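Local coordinates for biliverdin reductase (Synechocystis sp., PDB 5B3T), which probably reduces biliverdin to bilirubin with NADPH, as a member of the Gfo/Idh/MocA family of Rossmann-fold oxidoreductases, at residues L103-A108 and P181-L186; I133-G138 and A156-I161. All coordinates share one frame; numbering follows the deposited sequence.

Contact 1. Residues L103-A108 and P181-L186; sequences LEYPLA and PLVAAL
Y105 and V183 carry this small interface, which buries 106 Å² over both segments. Its tight point is V183 CG1, 3.8 Å from Y105 CE2, near enough for van der Waals contact, the methyl meeting the ring obliquely. The same methyl reaches P106 more loosely, at 4.3 Å from P106 CB, so one branch of the valine serves both residues. On the tyrosine side, CG lies anti to the backbone N (chi1 -168°), which sets CE2 against V183 CG1. P106 follows a cis peptide bond, and its CB lies over one face of the Y105 ring, offset toward the rim. E104-Y105-P106, at the C-terminal end of strand 100-104, probably corresponds to the Glu-Lys-Pro motif of Gfo/Idh/MocA enzymes, with tyrosine in the lysine's place, and Y105 is an NADP(+)-binding residue, although this chain holds no cofactor. V183 opens helix 183-189, with L182 as N-cap and L186 N bonded to L182 O. Beyond the methyl contact the fit is loose, and no direct hydrogen bond crosses between the segments. A water bridges the polar atoms instead, donating to V183 O at 2.7 Å and lying a short 2.5 Å from Y105 OH. R191 makes a cation-pi contact with the tyrosine ring, and H87 ND1 is hydrogen-bonded to P106 O.

Contact 2. Residues I133-G138 and A156-I161; sequences IELLGG and ARYSTI
The ring of F251, from strand 248-255, stacks with that of Y158, while L136 CD1 approaches the phenol obliquely, near CE1 and OH. Three distances define the leucine contact: L136 CD1 lies 3.6 Å from Y158 CE1, 3.9 Å from Y158 CZ and 3.5 Å from Y158 OH. L135 touches the hydroxyl alone, with L135 CD2 3.5 Å from Y158 OH. The leucines and the tyrosine approach from opposite directions, and no hydrogen bond joins the segments, so the link is van der Waals packing around the phenol end. The long reach of the tyrosine makes this possible, since the nearest CA atoms, of L135 and T160, are 10.9 Å apart. L135 has CG anti to its own N (chi1 178°), whereas L136 has CG anti to its carbonyl carbon (chi1 -65°); together with the left-handed backbone of L136 (phi 58°), at the N-cap of helix 137-146, these torsions bring two consecutive side chains to one hydroxyl. With an alanine at Y158, the methyls of L135 and L136 would probably face a gap and F251 would lose its stacking partner. Helix 183-189 borders the site, A184 touching L135, A185 touching Y158 and R188 touching both L136 and Y158, so the turn before helix 137-146 and this helix pack together on strand 153-163 of the mixed sheet.

How the contacts relate
Both contacts are partly buried and of similar size, but the centre of contact 1 lies about 5 Å from the centre of the chain and that of contact 2 about 10 Å, with about 12 Å between the two centres. Contact 1 joins the Rossmann domain to helix 183-189 of the C-terminal domain, pairing a methyl contact with a water bridge at the NADP(+) site, which is empty in this chain; contact 2 is van der Waals packing of two leucines round a phenol, with no hydrogen bond between its segments. Helix 183-189 is shared by both. A polar route also connects them: E104 OE2 accepts hydrogen bonds from I133 N and E134 N, both at 2.8 Å. In sequence, contact 2 falls wholly between the two segments of contact 1.

Contact 1. Residues L103-A108 and P181-L186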
ATOM      1  N   LEU A 103       8.255   2.143   4.310  1.00 15.67           N
ATOM      2  CA  LEU A 103       6.942   1.581   4.577  1.00 16.29           C
ATOM      3  C   LEU A 103       6.308   1.083   3.290  1.00 15.27           C
ATOM      4  O   LEU A 103       6.467   1.692   2.227  1.00 15.75           O
ATOM      5  CB  LEU A 103       6.003   2.612   5.217  1.00 15.72           C
ATOM      6  CG  LEU A 103       6.284   3.172   6.610  1.00 16.29           C
ATOM      7  CD1 LEU A 103       6.542   4.665   6.524  1.00 14.91           C
ATOM      8  CD2 LEU A 103       5.110   2.884   7.536  1.00 14.24           C
ATOM      9  N   GLU A 104       5.600  -0.035   3.393  1.00 13.77           N
ATOM     10  CA  GLU A 104       4.534  -0.329   2.451  1.00 14.92           C
ATOM     11  C   GLU A 104       3.312   0.465   2.888  1.00 16.05           C
ATOM     12  O   GLU A 104       2.926   0.414   4.059  1.00 15.89           O
ATOM     13  CB  GLU A 104       4.227  -1.827   2.425  1.00 14.41           C
ATOM     14  CG  GLU A 104       3.200  -2.242   1.378  1.00 15.07           C
ATOM     15  CD  GLU A 104       3.744  -2.176  -0.038  1.00 17.41           C
ATOM     16  OE1 GLU A 104       4.975  -2.034  -0.201  1.00 17.76           O
ATOM     17  OE2 GLU A 104       2.944  -2.276  -0.991  1.00 19.13           O
ATOM     18  N   TYR A 105       2.737   1.232   1.965  1.00 14.87           N
ATOM     19  CA  TYR A 105       1.562   2.049   2.258  1.00 15.35           C
ATOM     20  C   TYR A 105       0.520   1.198   2.988  1.00 14.91           C
ATOM     21  O   TYR A 105       0.308   0.046   2.620  1.00 15.16           O
ATOM     22  CB  TYR A 105       0.987   2.635   0.967  1.00 14.78           C
ATOM     23  CG  TYR A 105      -0.050   3.703   1.193  1.00 14.53           C
ATOM     24  CD1 TYR A 105       0.322   5.027   1.391  1.00 14.03           C
ATOM     25  CD2 TYR A 105      -1.403   3.390   1.224  1.00 14.06           C
ATOM     26  CE1 TYR A 105      -0.623   6.008   1.605  1.00 15.50           C
ATOM     27  CE2 TYR A 105      -2.356   4.365   1.443  1.00 14.66           C
ATOM     28  CZ  TYR A 105      -1.961   5.672   1.630  1.00 14.56           C
ATOM     29  OH  TYR A 105      -2.908   6.646   1.844  1.00 12.66           O
ATOM     30  N   PRO A 106      -0.144   1.753   4.019  1.00 14.38           N
ATOM     31  CA  PRO A 106      -0.307   3.144   4.463  1.00 13.31           C
ATOM     32  C   PRO A 106       0.884   3.801   5.151  1.00 15.77           C
ATOM     33  O   PRO A 106       1.731   3.136   5.749  1.00 13.77           O
ATOM     34  CB  PRO A 106      -1.466   3.042   5.452  1.00 14.70           C
ATOM     35  CG  PRO A 106      -1.273   1.707   6.071  1.00 14.24           C
ATOM     36  CD  PRO A 106      -0.775   0.813   4.964  1.00 14.17           C
ATOM     37  N   LEU A 107       0.913   5.133   5.068  1.00 15.02           N
ATOM     38  CA  LEU A 107       1.910   5.925   5.776  1.00 16.04           C
ATOM     39  C   LEU A 107       1.464   6.236   7.201  1.00 15.54           C
ATOM     40  O   LEU A 107       2.269   6.152   8.136  1.00 15.55           O
ATOM     41  CB  LEU A 107       2.187   7.218   5.003  1.00 16.63           C
ATOM     42  CG  LEU A 107       2.876   8.390   5.709  1.00 15.47           C
ATOM     43  CD1 LEU A 107       4.270   8.005   6.179  1.00 16.83           C
ATOM     44  CD2 LEU A 107       2.937   9.592   4.771  1.00 18.55           C
ATOM     45  N   ALA A 108       0.195   6.588   7.386  1.00 14.79           N
ATOM     46  CA  ALA A 108      -0.325   6.966   8.697  1.00 15.97           C
ATOM     47  C   ALA A 108      -1.849   6.943   8.634  1.00 16.32           C
ATOM     48  O   ALA A 108      -2.445   6.705   7.578  1.00 15.64           O
ATOM     49  CB  ALA A 108       0.194   8.339   9.129  1.00 16.10           C
ATOM     50  N   PRO A 181     -11.808   1.056   5.403  1.00 15.76           N
ATOM     51  CA  PRO A 181     -11.596  -0.028   4.428  1.00 15.38           C
ATOM     52  C   PRO A 181     -11.101   0.430   3.065  1.00 14.55           C
ATOM     53  O   PRO A 181     -10.489  -0.375   2.352  1.00 15.44           O
ATOM     54  CB  PRO A 181     -12.985  -0.676   4.320  1.00 16.62           C
ATOM     55  CG  PRO A 181     -13.676  -0.313   5.600  1.00 17.30           C
ATOM     56  CD  PRO A 181     -13.178   1.059   5.942  1.00 17.41           C
ATOM     57  N   LEU A 182     -11.333   1.680   2.676  1.00 15.43           N
ATOM     58  CA  LEU A 182     -10.984   2.149   1.342  1.00 14.71           C
ATOM     59  C   LEU A 182      -9.586   2.750   1.254  1.00 14.14           C
ATOM     60  O   LEU A 182      -9.234   3.304   0.209  1.00 14.42           O
ATOM     61  CB  LEU A 182     -12.015   3.170   0.858  1.00 14.41           C
ATOM     62  CG  LEU A 182     -13.341   2.601   0.354  1.00 16.29           C
ATOM     63  CD1 LEU A 182     -14.401   3.689   0.290  1.00 16.60           C
ATOM     64  CD2 LEU A 182     -13.152   1.949  -1.009  1.00 14.30           C
ATOM     65  N   VAL A 183      -8.777   2.638   2.311  1.00 14.89           N
ATOM     66  CA  VAL A 183      -7.472   3.299   2.326  1.00 13.75           C
ATOM     67  C   VAL A 183      -6.600   2.804   1.177  1.00 13.78           C
ATOM     68  O   VAL A 183      -6.018   3.598   0.428  1.00 12.06           O
ATOM     69  CB  VAL A 183      -6.784   3.091   3.687  1.00 13.81           C
ATOM     70  CG1 VAL A 183      -5.297   3.403   3.582  1.00 13.18           C
ATOM     71  CG2 VAL A 183      -7.440   3.966   4.746  1.00 13.43           C
ATOM     72  N   ALA A 184      -6.504   1.482   1.014  1.00 12.83           N
ATOM     73  CA  ALA A 184      -5.620   0.932  -0.009  1.00 14.89           C
ATOM     74  C   ALA A 184      -6.155   1.197  -1.412  1.00 13.82           C
ATOM     75  O   ALA A 184      -5.392   1.557  -2.314  1.00 13.88           O
ATOM     76  CB  ALA A 184      -5.422  -0.566   0.217  1.00 11.72           C
ATOM     77  N   ALA A 185      -7.464   1.024  -1.613  1.00 13.29           N
ATOM     78  CA  ALA A 185      -8.036   1.239  -2.937  1.00 13.52           C
ATOM     79  C   ALA A 185      -7.912   2.696  -3.363  1.00 14.67           C
ATOM     80  O   ALA A 185      -7.605   2.986  -4.525  1.00 14.27           O
ATOM     81  CB  ALA A 185      -9.499   0.794  -2.954  1.00 13.34           C
ATOM     82  N   LEU A 186      -8.140   3.628  -2.434  1.00 13.48           N
ATOM     83  CA  LEU A 186      -8.033   5.043  -2.768  1.00 14.35           C
ATOM     84  C   LEU A 186      -6.595   5.445  -3.061  1.00 14.65           C
ATOM     85  O   LEU A 186      -6.361   6.392  -3.819  1.00 15.02           O
ATOM     86  CB  LEU A 186      -8.602   5.895  -1.637  1.00 13.60           C
ATOM     87  CG  LEU A 186     -10.111   5.768  -1.441  1.00 13.11           C
ATOM     88  CD1 LEU A 186     -10.527   6.490  -0.179  1.00 14.39           C
ATOM     89  CD2 LEU A 186     -10.866   6.295  -2.653  1.00 14.75           C
TER
HETATM   90  O   HOH W   1      -5.168   6.090   0.855  1.00 14.37           O

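Contact 2. Residues I133-G138 and A156-I161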
ATOM      1  N   ILE A 133       3.205  -1.220  -3.565  1.00 15.77           N
ATOM      2  CA  ILE A 133       3.530  -2.167  -4.621  1.00 16.70           C
ATOM      3  C   ILE A 133       2.798  -3.490  -4.446  1.00 16.89           C
ATOM      4  O   ILE A 133       2.422  -4.130  -5.434  1.00 15.07           O
ATOM      5  CB  ILE A 133       5.057  -2.398  -4.695  1.00 16.09           C
ATOM      6  CG1 ILE A 133       5.780  -1.083  -4.981  1.00 17.31           C
ATOM      7  CG2 ILE A 133       5.407  -3.433  -5.759  1.00 16.91           C
ATOM      8  CD1 ILE A 133       7.287  -1.163  -4.841  1.00 18.19           C
ATOM      9  N   GLU A 134       2.570  -3.913  -3.199  1.00 17.71           N
ATOM     10  CA  GLU A 134       1.983  -5.227  -2.952  1.00 18.89           C
ATOM     11  C   GLU A 134       0.602  -5.351  -3.585  1.00 17.78           C
ATOM     12  O   GLU A 134       0.260  -6.397  -4.148  1.00 16.39           O
ATOM     13  CB  GLU A 134       1.917  -5.493  -1.447  1.00 19.53           C
ATOM     14  CG  GLU A 134       1.505  -6.909  -1.076  1.00 22.07           C
ATOM     15  CD  GLU A 134       0.002  -7.094  -1.033  1.00 28.11           C
ATOM     16  OE1 GLU A 134      -0.711  -6.100  -0.778  1.00 27.90           O
ATOM     17  OE2 GLU A 134      -0.465  -8.229  -1.265  1.00 34.86           O
ATOM     18  N   LEU A 135      -0.204  -4.295  -3.505  1.00 16.11           N
ATOM     19  CA  LEU A 135      -1.544  -4.299  -4.091  1.00 17.04           C
ATOM     20  C   LEU A 135      -1.448  -3.842  -5.543  1.00 15.93           C
ATOM     21  O   LEU A 135      -1.313  -2.649  -5.826  1.00 14.23           O
ATOM     22  CB  LEU A 135      -2.486  -3.406  -3.291  1.00 16.04           C
ATOM     23  CG  LEU A 135      -3.916  -3.300  -3.830  1.00 17.23           C
ATOM     24  CD1 LEU A 135      -4.622  -4.649  -3.760  1.00 17.86           C
ATOM     25  CD2 LEU A 135      -4.707  -2.228  -3.085  1.00 16.59           C
ATOM     26  N   LEU A 136      -1.506  -4.805  -6.466  1.00 15.34           N
ATOM     27  CA  LEU A 136      -1.641  -4.532  -7.899  1.00 15.39           C
ATOM     28  C   LEU A 136      -0.508  -3.659  -8.433  1.00 14.81           C
ATOM     29  O   LEU A 136      -0.710  -2.863  -9.355  1.00 14.82           O
ATOM     30  CB  LEU A 136      -2.998  -3.890  -8.202  1.00 14.95           C
ATOM     31  CG  LEU A 136      -4.221  -4.768  -7.941  1.00 18.86           C
ATOM     32  CD1 LEU A 136      -5.494  -3.955  -8.076  1.00 20.34           C
ATOM     33  CD2 LEU A 136      -4.242  -5.949  -8.899  1.00 17.14           C
ATOM     34  N   GLY A 137       0.692  -3.802  -7.866  1.00 13.87           N
ATOM     35  CA  GLY A 137       1.801  -2.955  -8.279  1.00 14.16           C
ATOM     36  C   GLY A 137       2.159  -3.121  -9.743  1.00 15.26           C
ATOM     37  O   GLY A 137       2.428  -2.140 -10.441  1.00 15.51           O
ATOM     38  N   GLY A 138       2.175  -4.364 -10.228  1.00 15.25           N
ATOM     39  CA  GLY A 138       2.422  -4.585 -11.643  1.00 16.32           C
ATOM     40  C   GLY A 138       1.343  -3.980 -12.520  1.00 17.42           C
ATOM     41  O   GLY A 138       1.638  -3.370 -13.549  1.00 17.63           O
ATOM     42  N   ALA A 156     -13.822   5.519 -15.009  1.00 15.01           N
ATOM     43  CA  ALA A 156     -12.989   4.442 -14.503  1.00 16.21           C
ATOM     44  C   ALA A 156     -13.716   3.740 -13.368  1.00 17.39           C
ATOM     45  O   ALA A 156     -14.470   4.362 -12.614  1.00 16.19           O
ATOM     46  CB  ALA A 156     -11.627   4.948 -14.013  1.00 15.07           C
ATOM     47  N   ARG A 157     -13.482   2.435 -13.250  1.00 15.15           N
ATOM     48  CA  ARG A 157     -14.086   1.645 -12.188  1.00 16.99           C
ATOM     49  C   ARG A 157     -13.056   0.671 -11.644  1.00 16.27           C
ATOM     50  O   ARG A 157     -12.477  -0.117 -12.399  1.00 16.05           O
ATOM     51  CB  ARG A 157     -15.326   0.888 -12.681  1.00 16.80           C
ATOM     52  CG  ARG A 157     -16.041   0.124 -11.578  1.00 17.90           C
ATOM     53  CD  ARG A 157     -17.411  -0.352 -12.024  1.00 20.47           C
ATOM     54  NE  ARG A 157     -18.303  -0.531 -10.882  1.00 23.15           N
ATOM     55  CZ  ARG A 157     -18.426  -1.670 -10.213  1.00 20.50           C
ATOM     56  NH1 ARG A 157     -17.719  -2.727 -10.583  1.00 27.23           N
ATOM     57  NH2 ARG A 157     -19.255  -1.754  -9.182  1.00 21.10           N
ATOM     58  N   TYR A 158     -12.834   0.735 -10.334  1.00 13.99           N
ATOM     59  CA  TYR A 158     -11.884  -0.121  -9.631  1.00 15.28           C
ATOM     60  C   TYR A 158     -12.649  -0.812  -8.510  1.00 16.59           C
ATOM     61  O   TYR A 158     -13.030  -0.169  -7.525  1.00 15.42           O
ATOM     62  CB  TYR A 158     -10.707   0.704  -9.099  1.00 15.60           C
ATOM     63  CG  TYR A 158      -9.738  -0.026  -8.194  1.00 16.61           C
ATOM     64  CD1 TYR A 158      -9.424  -1.364  -8.398  1.00 19.28           C
ATOM     65  CD2 TYR A 158      -9.113   0.639  -7.147  1.00 19.30           C
ATOM     66  CE1 TYR A 158      -8.531  -2.023  -7.568  1.00 17.70           C
ATOM     67  CE2 TYR A 158      -8.219  -0.008  -6.315  1.00 17.19           C
ATOM     68  CZ  TYR A 158      -7.932  -1.337  -6.530  1.00 17.63           C
ATOM     69  OH  TYR A 158      -7.042  -1.979  -5.700  1.00 19.37           O
ATOM     70  N   SER A 159     -12.890  -2.111  -8.666  1.00 15.61           N
ATOM     71  CA  SER A 159     -13.728  -2.858  -7.738  1.00 17.22           C
ATOM     72  C   SER A 159     -12.990  -4.097  -7.256  1.00 18.92           C
ATOM     73  O   SER A 159     -12.495  -4.886  -8.068  1.00 17.45           O
ATOM     74  CB  SER A 159     -15.055  -3.259  -8.392  1.00 19.22           C
ATOM     75  OG  SER A 159     -15.850  -4.012  -7.494  1.00 19.25           O
ATOM     76  N   THR A 160     -12.926  -4.262  -5.938  1.00 14.97           N
ATOM     77  CA  THR A 160     -12.341  -5.436  -5.301  1.00 16.10           C
ATOM     78  C   THR A 160     -13.392  -6.026  -4.371  1.00 17.06           C
ATOM     79  O   THR A 160     -13.726  -5.424  -3.345  1.00 16.08           O
ATOM     80  CB  THR A 160     -11.071  -5.075  -4.529  1.00 15.05           C
ATOM     81  OG1 THR A 160     -10.202  -4.306  -5.370  1.00 18.44           O
ATOM     82  CG2 THR A 160     -10.344  -6.333  -4.089  1.00 17.77           C
ATOM     83  N   ILE A 161     -13.922  -7.192  -4.729  1.00 17.17           N
ATOM     84  CA  ILE A 161     -14.891  -7.903  -3.903  1.00 17.29           C
ATOM     85  C   ILE A 161     -14.334  -9.289  -3.618  1.00 19.23           C
ATOM     86  O   ILE A 161     -14.008 -10.035  -4.549  1.00 17.97           O
ATOM     87  CB  ILE A 161     -16.271  -7.986  -4.570  1.00 18.04           C
ATOM     88  CG1 ILE A 161     -16.921  -6.601  -4.607  1.00 19.04           C
ATOM     89  CG2 ILE A 161     -17.158  -8.971  -3.825  1.00 17.66           C
ATOM     90  CD1 ILE A 161     -18.280  -6.575  -5.267  1.00 25.18           C
TER